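Local atomic coordinates of transferrin (Manduca sexta, PDB entry 6WB6), a protein that carries iron as a secreted insect transport protein, binding one ferric ion per molecule together with carbonate. Residues 11-16 with 308-313; 37-42 with 55-60; 328-333 with 337-342; 370-375 with 616-621. All blocks are in the same frame, centred on the assembly; numbering follows the deposited sequence.

Contact 1 of 4, residues 11-16 with 308-313; sequences AAYMKD and FTKVLG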
# COMPACT_ATOMS: atom_id res chain seq x y z
N ALA A 11 -12.48 -9.74 -10.65
CA ALA A 11 -13.92 -9.83 -10.43
C ALA A 11 -14.59 -8.46 -10.48
O ALA A 11 -15.68 -8.31 -11.05
CB ALA A 11 -14.19 -10.51 -9.09
N ALA A 12 -13.96 -7.44 -9.90
CA ALA A 12 -14.56 -6.12 -9.88
C ALA A 12 -14.87 -5.59 -11.29
O ALA A 12 -15.72 -4.70 -11.43
CB ALA A 12 -13.62 -5.15 -9.15
N TYR A 13 -14.23 -6.12 -12.32
CA TYR A 13 -14.34 -5.57 -13.67
C TYR A 13 -15.07 -6.52 -14.61
O TYR A 13 -15.04 -6.33 -15.83
CB TYR A 13 -12.95 -5.23 -14.20
CG TYR A 13 -12.23 -4.19 -13.38
CD1 TYR A 13 -12.86 -3.00 -13.03
CD2 TYR A 13 -10.93 -4.39 -12.94
CE1 TYR A 13 -12.22 -2.05 -12.27
CE2 TYR A 13 -10.28 -3.43 -12.18
CZ TYR A 13 -10.92 -2.27 -11.84
OH TYR A 13 -10.26 -1.32 -11.09
N MET A 14 -15.75 -7.52 -14.06
CA MET A 14 -16.47 -8.47 -14.89
C MET A 14 -17.47 -7.76 -15.81
O MET A 14 -17.52 -8.04 -17.01
CB MET A 14 -17.18 -9.48 -14.00
CG MET A 14 -17.56 -10.73 -14.72
SD MET A 14 -16.15 -11.70 -15.30
CE MET A 14 -17.14 -12.95 -16.10
N LYS A 15 -18.28 -6.87 -15.26
CA LYS A 15 -19.24 -6.19 -16.12
C LYS A 15 -18.54 -5.42 -17.22
O LYS A 15 -19.10 -5.27 -18.31
CB LYS A 15 -20.14 -5.24 -15.32
CG LYS A 15 -21.20 -5.95 -14.47
CD LYS A 15 -22.32 -6.52 -15.32
CE LYS A 15 -23.15 -7.52 -14.55
NZ LYS A 15 -23.35 -7.09 -13.14
N ASP A 16 -17.32 -4.92 -16.97
CA ASP A 16 -16.63 -4.20 -18.03
C ASP A 16 -16.14 -5.15 -19.11
O ASP A 16 -16.16 -4.82 -20.30
CB ASP A 16 -15.48 -3.39 -17.44
CG ASP A 16 -15.97 -2.18 -16.67
OD1 ASP A 16 -16.67 -1.35 -17.27
OD2 ASP A 16 -15.71 -2.10 -15.45
N PHE A 308 -10.90 -0.91 -21.57
CA PHE A 308 -9.65 -0.63 -22.27
C PHE A 308 -8.47 -0.78 -21.32
O PHE A 308 -7.50 -1.47 -21.62
CB PHE A 308 -9.72 0.79 -22.82
CG PHE A 308 -8.76 1.07 -23.92
CD1 PHE A 308 -8.91 0.48 -25.15
CD2 PHE A 308 -7.74 1.99 -23.75
CE1 PHE A 308 -8.07 0.78 -26.19
CE2 PHE A 308 -6.89 2.30 -24.79
CZ PHE A 308 -7.06 1.69 -26.01
N THR A 309 -8.57 -0.17 -20.14
CA THR A 309 -7.53 -0.22 -19.13
C THR A 309 -7.77 -1.30 -18.08
O THR A 309 -6.85 -2.03 -17.73
CB THR A 309 -7.40 1.14 -18.44
OG1 THR A 309 -8.65 1.50 -17.85
CG2 THR A 309 -7.03 2.22 -19.44
N LYS A 310 -8.99 -1.41 -17.57
CA LYS A 310 -9.26 -2.31 -16.46
C LYS A 310 -9.29 -3.78 -16.88
O LYS A 310 -8.99 -4.67 -16.08
CB LYS A 310 -10.59 -1.92 -15.82
CG LYS A 310 -10.49 -0.85 -14.74
CD LYS A 310 -10.12 0.51 -15.30
CE LYS A 310 -9.31 1.33 -14.29
NZ LYS A 310 -8.98 2.69 -14.82
N VAL A 311 -9.65 -4.06 -18.13
CA VAL A 311 -9.78 -5.42 -18.61
C VAL A 311 -8.63 -5.79 -19.53
O VAL A 311 -7.94 -6.77 -19.29
CB VAL A 311 -11.15 -5.63 -19.31
CG1 VAL A 311 -11.26 -7.03 -19.81
CG2 VAL A 311 -12.27 -5.33 -18.36
N LEU A 312 -8.40 -5.00 -20.58
CA LEU A 312 -7.35 -5.35 -21.53
C LEU A 312 -5.97 -4.93 -21.07
O LEU A 312 -4.98 -5.44 -21.62
CB LEU A 312 -7.63 -4.75 -22.91
CG LEU A 312 -8.58 -5.53 -23.83
CD1 LEU A 312 -8.41 -5.02 -25.26
CD2 LEU A 312 -8.36 -7.02 -23.81
N GLY A 313 -5.86 -4.08 -20.06
CA GLY A 313 -4.55 -3.64 -19.62
C GLY A 313 -3.86 -2.76 -20.63
O GLY A 313 -2.64 -2.83 -20.77
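In the amino-terminal lobe of this two-lobed transferrin, the start of helix 14-21 leans on the closing turn of helix 306-311, with Tyr13 set against Lys310 and Val311. Tyr13, which follows a short 3-10 turn at 11-12, holds the N-cap position of helix 14-21. Its CG lies beside its own backbone N (chi1 -62°), a turn that brings one face of the phenol ring over the aliphatic part of Lys310. This is a CH-pi contact: Lys310 CG stands 3.4 Å from the centroid of the Tyr13 ring, 20° off its normal. The methylene is displaced toward the hydroxyl half of the ring and packs tightly there, with Lys310 CG 3.2 Å from Tyr13 CE1. The lysine chain then bends, first at chi2 (69°), and carries its ammonium group off the ring to a weak hydrogen bond from Lys310 NZ to Thr309 OG1. Asp616 of the carboxy-terminal lobe also packs on Tyr13, placing the tyrosine at a junction between the lobes. Val311, the next residue after the lysine, packs on Leu7 and Val9 of strand 5-10 and on Cys17 and Met20 of helix 14-21. One of its methyls meets both the N-cap residue and the first turn: Val311 CG2 lies 3.9 Å from Tyr13 O and 3.9 Å from Asp16 CB.

Contact 2 of 4, residues 37-42 with 55-60; sequences RDRVEC and PVDPED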
# COMPACT_ATOMS: atom_id res chain seq x y z
N ARG A 37 -9.94 -13.25 -8.38
CA ARG A 37 -9.82 -12.35 -7.24
C ARG A 37 -9.01 -11.12 -7.60
O ARG A 37 -9.28 -10.00 -7.13
CB ARG A 37 -9.17 -13.10 -6.06
CG ARG A 37 -8.65 -12.19 -4.93
CD ARG A 37 -7.74 -12.95 -3.96
NE ARG A 37 -6.37 -12.93 -4.44
CZ ARG A 37 -5.67 -13.98 -4.82
NH1 ARG A 37 -6.19 -15.20 -4.76
NH2 ARG A 37 -4.43 -13.82 -5.24
N ASP A 38 -7.99 -11.31 -8.42
CA ASP A 38 -7.10 -10.24 -8.85
C ASP A 38 -6.17 -10.83 -9.88
O ASP A 38 -6.19 -12.05 -10.14
CB ASP A 38 -6.33 -9.68 -7.66
CG ASP A 38 -5.69 -10.79 -6.78
OD1 ASP A 38 -5.04 -11.73 -7.32
OD2 ASP A 38 -5.84 -10.71 -5.56
N ARG A 39 -5.29 -9.98 -10.44
CA ARG A 39 -4.37 -10.45 -11.45
C ARG A 39 -3.49 -11.59 -10.93
O ARG A 39 -3.17 -12.52 -11.68
CB ARG A 39 -3.52 -9.29 -11.94
CG ARG A 39 -2.84 -9.58 -13.24
CD ARG A 39 -2.10 -8.39 -13.79
NE ARG A 39 -2.99 -7.47 -14.50
CZ ARG A 39 -2.62 -6.27 -14.94
NH1 ARG A 39 -1.38 -5.81 -14.72
NH2 ARG A 39 -3.49 -5.52 -15.57
N VAL A 40 -3.03 -11.51 -9.68
CA VAL A 40 -2.18 -12.59 -9.16
C VAL A 40 -2.90 -13.93 -9.29
O VAL A 40 -2.37 -14.90 -9.86
CB VAL A 40 -1.74 -12.31 -7.72
CG1 VAL A 40 -0.98 -13.52 -7.14
CG2 VAL A 40 -0.84 -11.13 -7.69
N GLU A 41 -4.14 -14.00 -8.81
CA GLU A 41 -4.92 -15.22 -9.02
C GLU A 41 -5.07 -15.56 -10.50
O GLU A 41 -5.04 -16.74 -10.88
CB GLU A 41 -6.31 -15.11 -8.39
CG GLU A 41 -7.08 -16.42 -8.57
CD GLU A 41 -8.30 -16.56 -7.68
OE1 GLU A 41 -8.30 -17.51 -6.86
OE2 GLU A 41 -9.23 -15.72 -7.79
N CYS A 42 -5.26 -14.54 -11.36
CA CYS A 42 -5.47 -14.80 -12.79
C CYS A 42 -4.34 -15.65 -13.36
O CYS A 42 -4.59 -16.56 -14.16
CB CYS A 42 -5.56 -13.49 -13.59
SG CYS A 42 -7.19 -12.75 -13.59
N PRO A 55 -3.73 -9.75 -19.15
CA PRO A 55 -2.74 -8.68 -19.25
C PRO A 55 -1.80 -8.66 -18.04
O PRO A 55 -2.21 -8.92 -16.91
CB PRO A 55 -3.60 -7.41 -19.30
CG PRO A 55 -4.86 -7.82 -18.58
CD PRO A 55 -5.10 -9.21 -19.01
N VAL A 56 -0.54 -8.34 -18.30
CA VAL A 56 0.50 -8.40 -17.28
C VAL A 56 1.42 -7.19 -17.43
O VAL A 56 1.78 -6.81 -18.55
CB VAL A 56 1.32 -9.70 -17.38
CG1 VAL A 56 0.57 -10.91 -16.79
CG2 VAL A 56 1.69 -9.94 -18.82
N ASP A 57 1.81 -6.60 -16.30
CA ASP A 57 3.03 -5.82 -16.27
C ASP A 57 4.22 -6.76 -16.20
O ASP A 57 4.07 -7.94 -15.86
CB ASP A 57 3.03 -4.87 -15.07
CG ASP A 57 1.84 -3.91 -15.05
OD1 ASP A 57 1.37 -3.45 -16.11
OD2 ASP A 57 1.39 -3.60 -13.93
N PRO A 58 5.43 -6.27 -16.49
CA PRO A 58 6.64 -7.10 -16.32
C PRO A 58 6.77 -7.71 -14.92
O PRO A 58 7.18 -8.86 -14.76
CB PRO A 58 7.77 -6.10 -16.63
CG PRO A 58 7.12 -5.01 -17.45
CD PRO A 58 5.77 -4.87 -16.83
N GLU A 59 6.41 -6.94 -13.90
CA GLU A 59 6.37 -7.47 -12.55
C GLU A 59 5.44 -8.70 -12.45
O GLU A 59 5.72 -9.63 -11.69
CB GLU A 59 5.91 -6.36 -11.58
CG GLU A 59 6.92 -5.20 -11.39
CD GLU A 59 6.72 -4.03 -12.39
OE1 GLU A 59 6.17 -4.28 -13.47
OE2 GLU A 59 7.10 -2.88 -12.10
N ASP A 60 4.33 -8.71 -13.21
CA ASP A 60 3.41 -9.85 -13.17
C ASP A 60 3.99 -11.06 -13.89
O ASP A 60 3.82 -12.21 -13.45
CB ASP A 60 2.06 -9.44 -13.77
CG ASP A 60 1.41 -8.26 -13.05
OD1 ASP A 60 1.37 -8.22 -11.80
OD2 ASP A 60 0.95 -7.34 -13.76
O HOH W 1 -0.91 -4.08 -17.21
O HOH W 2 -1.06 -2.66 -14.50
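Arg39 sends its side chain from the first turn of helix 39-47 toward Pro55, Asp57 and Asp60. At CB the chain sets off with CG opposite the backbone N (chi1 -163°), and CG comes within 3.8 Å of Pro55 O. The next carbon is closer, with Arg39 CD 3.2 Å from Pro55 O and as near to Asp60 OD2. A bend at chi3 (-82°) then turns one face of the guanidinium to that same carbonyl. Arg39 NE is 2.9 Å from Pro55 O, yet the oxygen sits over the group's face and no hydrogen bond results. Segment 55-60 is a strand-to-helix junction in the amino-terminal lobe: strand 53-56 gives way to helix 58-65 at Asp57, a predicted iron ligand whose side chain lies about 12 Å from the ferric ion. Beyond CZ the group forks. NH2 packs near Pro55 CG, while NH1 makes the shorter of two salt bridges, donating to Asp60 OD2 at 2.9 Å and 161° in the guanidinium plane, on the syn side but tilted from the plane of a carboxylate standing almost perpendicular to the guanidinium. Asp57 N grips Asp60 OD2 from the opposite face, at 2.8 Å. Arg39 NH1 also has a long salt bridge to Asp57 OD2 (3.6 Å) and reaches both oxygens of that carboxylate through two waters, one bond weak. Gln274 and Arg376 also bind the Asp57 carboxylate.

Contact 3 of 4, residues 328-333 with 337-342; sequences KPIDYL and NYTEVI. With NAG (2-acetamido-2-deoxy-beta-D-glucopyranose), chain C.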
# COMPACT_ATOMS: atom_id res chain seq x y z
N LYS A 328 9.13 -16.92 -23.42
CA LYS A 328 8.87 -17.19 -22.02
C LYS A 328 9.03 -15.90 -21.22
O LYS A 328 9.77 -15.01 -21.63
CB LYS A 328 9.82 -18.26 -21.48
CG LYS A 328 9.69 -19.63 -22.16
CD LYS A 328 8.43 -20.36 -21.70
CE LYS A 328 8.51 -20.82 -20.23
NZ LYS A 328 7.32 -20.32 -19.44
N PRO A 329 8.35 -15.78 -20.08
CA PRO A 329 8.39 -14.49 -19.38
C PRO A 329 9.77 -14.14 -18.87
O PRO A 329 10.21 -13.00 -19.02
CB PRO A 329 7.36 -14.66 -18.24
CG PRO A 329 7.18 -16.17 -18.13
CD PRO A 329 7.39 -16.72 -19.48
N ILE A 330 10.48 -15.10 -18.27
CA ILE A 330 11.77 -14.75 -17.72
C ILE A 330 12.77 -14.43 -18.83
O ILE A 330 13.66 -13.59 -18.65
CB ILE A 330 12.26 -15.87 -16.79
CG1 ILE A 330 13.17 -15.29 -15.71
CG2 ILE A 330 12.97 -16.97 -17.58
CD1 ILE A 330 12.41 -14.66 -14.57
N ASP A 331 12.63 -15.06 -20.00
CA ASP A 331 13.48 -14.67 -21.13
C ASP A 331 13.09 -13.30 -21.64
O ASP A 331 13.95 -12.53 -22.09
CB ASP A 331 13.38 -15.70 -22.24
CG ASP A 331 13.94 -17.05 -21.82
OD1 ASP A 331 14.86 -17.05 -21.00
OD2 ASP A 331 13.45 -18.08 -22.31
N TYR A 332 11.79 -12.99 -21.57
CA TYR A 332 11.34 -11.65 -21.88
C TYR A 332 11.97 -10.63 -20.94
O TYR A 332 12.46 -9.59 -21.38
CB TYR A 332 9.82 -11.60 -21.75
CG TYR A 332 9.19 -10.26 -22.10
CD1 TYR A 332 9.12 -9.83 -23.41
CD2 TYR A 332 8.67 -9.45 -21.11
CE1 TYR A 332 8.52 -8.64 -23.73
CE2 TYR A 332 8.07 -8.24 -21.42
CZ TYR A 332 8.00 -7.84 -22.74
OH TYR A 332 7.43 -6.63 -23.08
N LEU A 333 11.95 -10.92 -19.63
CA LEU A 333 12.53 -10.00 -18.67
C LEU A 333 14.04 -9.96 -18.79
O LEU A 333 14.64 -8.89 -18.70
CB LEU A 333 12.13 -10.38 -17.25
CG LEU A 333 10.64 -10.31 -16.94
CD1 LEU A 333 10.43 -10.84 -15.55
CD2 LEU A 333 10.11 -8.95 -17.05
N ASN A 337 17.52 -6.93 -19.18
CA ASN A 337 18.23 -6.91 -17.90
C ASN A 337 17.30 -6.57 -16.75
O ASN A 337 17.71 -6.00 -15.74
CB ASN A 337 19.40 -5.93 -17.92
CG ASN A 337 20.49 -6.35 -18.89
OD1 ASN A 337 20.69 -7.54 -19.14
ND2 ASN A 337 21.21 -5.38 -19.42
N TYR A 338 16.03 -6.91 -16.88
CA TYR A 338 15.06 -6.43 -15.90
C TYR A 338 14.77 -7.46 -14.82
O TYR A 338 14.19 -7.09 -13.80
CB TYR A 338 13.77 -6.01 -16.61
CG TYR A 338 12.90 -5.10 -15.79
CD1 TYR A 338 13.25 -3.78 -15.60
CD2 TYR A 338 11.73 -5.55 -15.21
CE1 TYR A 338 12.46 -2.93 -14.87
CE2 TYR A 338 10.93 -4.71 -14.46
CZ TYR A 338 11.31 -3.39 -14.30
OH TYR A 338 10.55 -2.54 -13.55
N THR A 339 15.13 -8.72 -15.01
CA THR A 339 14.96 -9.68 -13.92
C THR A 339 15.85 -9.28 -12.75
O THR A 339 15.42 -9.31 -11.59
CB THR A 339 15.29 -11.10 -14.39
OG1 THR A 339 14.67 -11.35 -15.65
CG2 THR A 339 14.79 -12.12 -13.36
N GLU A 340 17.09 -8.87 -13.06
CA GLU A 340 18.01 -8.32 -12.06
C GLU A 340 17.35 -7.25 -11.22
O GLU A 340 17.46 -7.24 -9.98
CB GLU A 340 19.23 -7.72 -12.77
CG GLU A 340 20.06 -8.70 -13.54
CD GLU A 340 21.13 -8.02 -14.38
OE1 GLU A 340 22.02 -7.36 -13.80
OE2 GLU A 340 21.06 -8.13 -15.62
N VAL A 341 16.68 -6.31 -11.89
CA VAL A 341 15.99 -5.21 -11.22
C VAL A 341 14.88 -5.74 -10.33
O VAL A 341 14.73 -5.34 -9.18
CB VAL A 341 15.45 -4.22 -12.26
CG1 VAL A 341 14.80 -3.05 -11.60
CG2 VAL A 341 16.54 -3.77 -13.19
N ILE A 342 14.05 -6.63 -10.87
CA ILE A 342 12.95 -7.14 -10.07
C ILE A 342 13.49 -7.87 -8.84
O ILE A 342 12.96 -7.75 -7.73
CB ILE A 342 12.04 -8.05 -10.93
CG1 ILE A 342 11.12 -7.22 -11.85
CG2 ILE A 342 11.20 -8.92 -10.03
CD1 ILE A 342 10.54 -8.01 -13.06
C1 NAG C . 22.26 -5.76 -20.31
C2 NAG C . 22.38 -4.79 -21.47
C3 NAG C . 23.66 -4.94 -22.30
C4 NAG C . 24.90 -5.19 -21.44
C5 NAG C . 24.62 -6.11 -20.25
C6 NAG C . 25.75 -6.01 -19.26
C7 NAG C . 20.13 -4.14 -22.24
C8 NAG C . 19.13 -4.39 -23.32
N2 NAG C . 21.21 -4.93 -22.31
O3 NAG C . 23.81 -3.71 -23.03
O4 NAG C . 25.93 -5.89 -22.16
O5 NAG C . 23.44 -5.75 -19.54
O6 NAG C . 25.84 -4.63 -18.90
O7 NAG C . 19.96 -3.28 -21.38
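A Schellman motif turns the chain between Leu333 and Tyr338, closing helix 329-334 and starting helix 338-342 almost at right angles to it (99° between the segment axes). The hydrogen bond across the turn is its signature: Tyr338 N donates to Leu333 O at 3.0 Å, reaching back five residues, while Asn337 takes the positive phi that turns the corner.

The apolar contacts fill the angle between the helices. Leu333 points into it, and both its methyls meet Ile342 CD1, Leu333 CD1 the closer at 3.8 Å; Leu333 CD2 also approaches Tyr338 CD2 obliquely at 4.2 Å. Ile330 CD1 lies against Thr339 CG2 at 3.7 Å. The CG1 of Ile330 runs opposite its backbone N (chi1 -152°), and the chain then bends at chi2 to bring CD1 to the threonine. Pro58 of helix 58-65 also packs on Leu333.

Polar groups tie the corner to its surroundings. Thr339 OG1 is 3.2 Å from Leu333 CB, but its hydrogen bond is to Asn334 OD1. Tyr338 OH bonds to Asn121 OD1; Asn121 lines the carbonate pocket, so the tyrosine is a second-shell residue, its side chain about 8 Å from the ferric ion.

The covalent attachment lies on the far side of the turn. Asn337, Tyr338 and Thr339 form an N-glycosylation sequon, and the sugar is present. Asn337 ND2 is bonded to NAG C1 at 1.4 Å, and its remaining N-H is used in a hydrogen bond to Trp268 O.

Contact 4 of 4, residues 370-375 with 616-621; sequences SVFAFS and DLFNIY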
# COMPACT_ATOMS: atom_id res chain seq x y z
N SER A 370 3.05 -12.14 -0.52
CA SER A 370 4.51 -12.04 -0.49
C SER A 370 5.09 -12.02 -1.89
O SER A 370 5.99 -11.25 -2.17
CB SER A 370 5.13 -13.20 0.28
OG SER A 370 6.49 -13.22 0.03
N VAL A 371 4.62 -12.93 -2.75
CA VAL A 371 5.18 -12.99 -4.09
C VAL A 371 4.86 -11.71 -4.86
O VAL A 371 5.69 -11.20 -5.61
CB VAL A 371 4.67 -14.24 -4.83
CG1 VAL A 371 5.44 -14.41 -6.09
CG2 VAL A 371 4.89 -15.48 -4.00
N PHE A 372 3.68 -11.16 -4.64
CA PHE A 372 3.35 -9.90 -5.29
C PHE A 372 4.26 -8.78 -4.79
O PHE A 372 4.90 -8.08 -5.59
CB PHE A 372 1.88 -9.57 -5.04
CG PHE A 372 1.49 -8.23 -5.57
CD1 PHE A 372 1.30 -8.05 -6.92
CD2 PHE A 372 1.32 -7.17 -4.73
CE1 PHE A 372 0.97 -6.81 -7.43
CE2 PHE A 372 1.00 -5.92 -5.22
CZ PHE A 372 0.81 -5.75 -6.57
N ALA A 373 4.34 -8.61 -3.46
CA ALA A 373 5.17 -7.55 -2.90
C ALA A 373 6.59 -7.63 -3.43
O ALA A 373 7.18 -6.61 -3.80
CB ALA A 373 5.19 -7.63 -1.39
N PHE A 374 7.16 -8.84 -3.46
CA PHE A 374 8.52 -8.98 -3.93
C PHE A 374 8.64 -8.56 -5.39
O PHE A 374 9.55 -7.81 -5.76
CB PHE A 374 9.00 -10.41 -3.78
CG PHE A 374 10.40 -10.60 -4.22
CD1 PHE A 374 11.44 -10.30 -3.37
CD2 PHE A 374 10.68 -11.09 -5.47
CE1 PHE A 374 12.73 -10.47 -3.75
CE2 PHE A 374 11.99 -11.27 -5.86
CZ PHE A 374 13.02 -10.96 -4.99
N SER A 375 7.74 -9.05 -6.24
CA SER A 375 7.79 -8.68 -7.65
C SER A 375 7.61 -7.18 -7.85
O SER A 375 7.94 -6.68 -8.93
CB SER A 375 6.70 -9.43 -8.43
OG SER A 375 5.42 -9.07 -7.98
N ASP A 616 -7.15 -4.46 -8.25
CA ASP A 616 -7.23 -5.44 -9.32
C ASP A 616 -5.94 -6.23 -9.44
O ASP A 616 -5.95 -7.36 -9.93
CB ASP A 616 -7.54 -4.76 -10.64
CG ASP A 616 -6.57 -3.65 -10.96
OD1 ASP A 616 -6.13 -2.97 -10.02
OD2 ASP A 616 -6.25 -3.44 -12.14
N LEU A 617 -4.81 -5.64 -9.03
CA LEU A 617 -3.54 -6.35 -9.08
C LEU A 617 -3.45 -7.38 -7.97
O LEU A 617 -3.05 -8.52 -8.19
CB LEU A 617 -2.38 -5.36 -8.94
CG LEU A 617 -2.01 -4.48 -10.14
CD1 LEU A 617 -0.96 -3.54 -9.68
CD2 LEU A 617 -1.54 -5.32 -11.35
N PHE A 618 -3.75 -6.96 -6.75
CA PHE A 618 -3.83 -7.85 -5.61
C PHE A 618 -4.88 -7.26 -4.70
O PHE A 618 -4.82 -6.08 -4.35
CB PHE A 618 -2.51 -8.01 -4.89
CG PHE A 618 -2.58 -9.00 -3.76
CD1 PHE A 618 -2.54 -10.36 -4.02
CD2 PHE A 618 -2.74 -8.57 -2.46
CE1 PHE A 618 -2.62 -11.28 -3.01
CE2 PHE A 618 -2.83 -9.50 -1.42
CZ PHE A 618 -2.77 -10.85 -1.70
N ASN A 619 -5.88 -8.07 -4.36
CA ASN A 619 -7.03 -7.59 -3.62
C ASN A 619 -6.71 -7.78 -2.15
O ASN A 619 -7.12 -8.75 -1.50
CB ASN A 619 -8.28 -8.32 -4.07
CG ASN A 619 -9.54 -7.66 -3.58
OD1 ASN A 619 -9.50 -6.63 -2.91
ND2 ASN A 619 -10.68 -8.24 -3.93
N ILE A 620 -5.92 -6.84 -1.62
CA ILE A 620 -5.40 -6.99 -0.27
C ILE A 620 -6.53 -7.03 0.75
O ILE A 620 -6.45 -7.77 1.73
CB ILE A 620 -4.38 -5.87 0.03
CG1 ILE A 620 -3.76 -6.08 1.41
CG2 ILE A 620 -4.99 -4.49 -0.08
CD1 ILE A 620 -2.47 -5.28 1.65
N TYR A 621 -7.60 -6.27 0.54
CA TYR A 621 -8.71 -6.23 1.48
C TYR A 621 -9.93 -7.02 1.02
O TYR A 621 -10.96 -6.95 1.68
CB TYR A 621 -9.13 -4.79 1.77
CG TYR A 621 -7.99 -3.86 2.12
CD1 TYR A 621 -7.05 -4.21 3.06
CD2 TYR A 621 -7.85 -2.65 1.47
CE1 TYR A 621 -6.01 -3.38 3.38
CE2 TYR A 621 -6.81 -1.80 1.78
CZ TYR A 621 -5.89 -2.18 2.74
OH TYR A 621 -4.84 -1.36 3.06
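A ring and a methylene carry the contact where Phe372, on helix 360-375, meets Phe618 of the loop after helix 597-611. The two rings are nearly parallel, with planes 17° apart, but they have slid past each other until their centroids are 5.9 Å apart and they barely overlap. What covers the Phe372 ring is a methylene: Phe618 CB sits over its centre in a CH-pi contact, 4.0 Å from the centroid and 12° off the normal. The Phe618 ring continues outward beyond that methylene, CG lying opposite its backbone N (chi1 -177°), consistent with the slide between the rings.

The aliphatic contact comes from the preceding residue. Leu617 CB approaches the far end of the Phe372 ring obliquely, 4.0 Å from CE1 and equally near CZ. Two consecutive CB atoms of the loop thus lie on the same side of one ring, Phe618 CB over its centre and Leu617 CB toward CE1 and CZ.

Hydrogen bonds across the two segments are absent, and the polar bonds stay on each side. Ser375 OG donates to Phe372 O at 2.6 Å, binding the hydroxyl to the helix's own last turn. In the loop, Asn619 centres an inverse gamma turn, closed by a weak bond from Ile620 N to Phe618 O.

Helix 597-611 packs on both phenylalanines, through Met610 and Leu611 on Phe372 and Leu611 on Phe618. Helix 39-47 of the other lobe comes against the pair with Val40, while its Arg39 and Asp60 of helix 58-65 touch Leu617, so these carboxy-lobe aromatics lie where the lobes meet.

Overall arrangement
Contacts 1, 2 and 3 belong to the amino-terminal lobe and contact 4 to the carboxy-terminal one. In sequence, contact 2 falls between the two halves of contact 1; contact 3 follows, then contact 4. Contacts 2 and 4 have centres just about 9 Å apart, and a probable hydrogen bond from Arg39 N to Asp616 O joins them across the lobe interface. The centres of contacts 1 and 2 are about 12 Å apart; contact 1 meets contact 2 at Pro55 and reaches contact 4 through Tyr13. Helix 58-65 links contact 2 to contact 3, whose centre is about 15 Å away, where Pro58 packs on Leu333. A continuous chain of contacts therefore runs from the lobe interface toward the iron site.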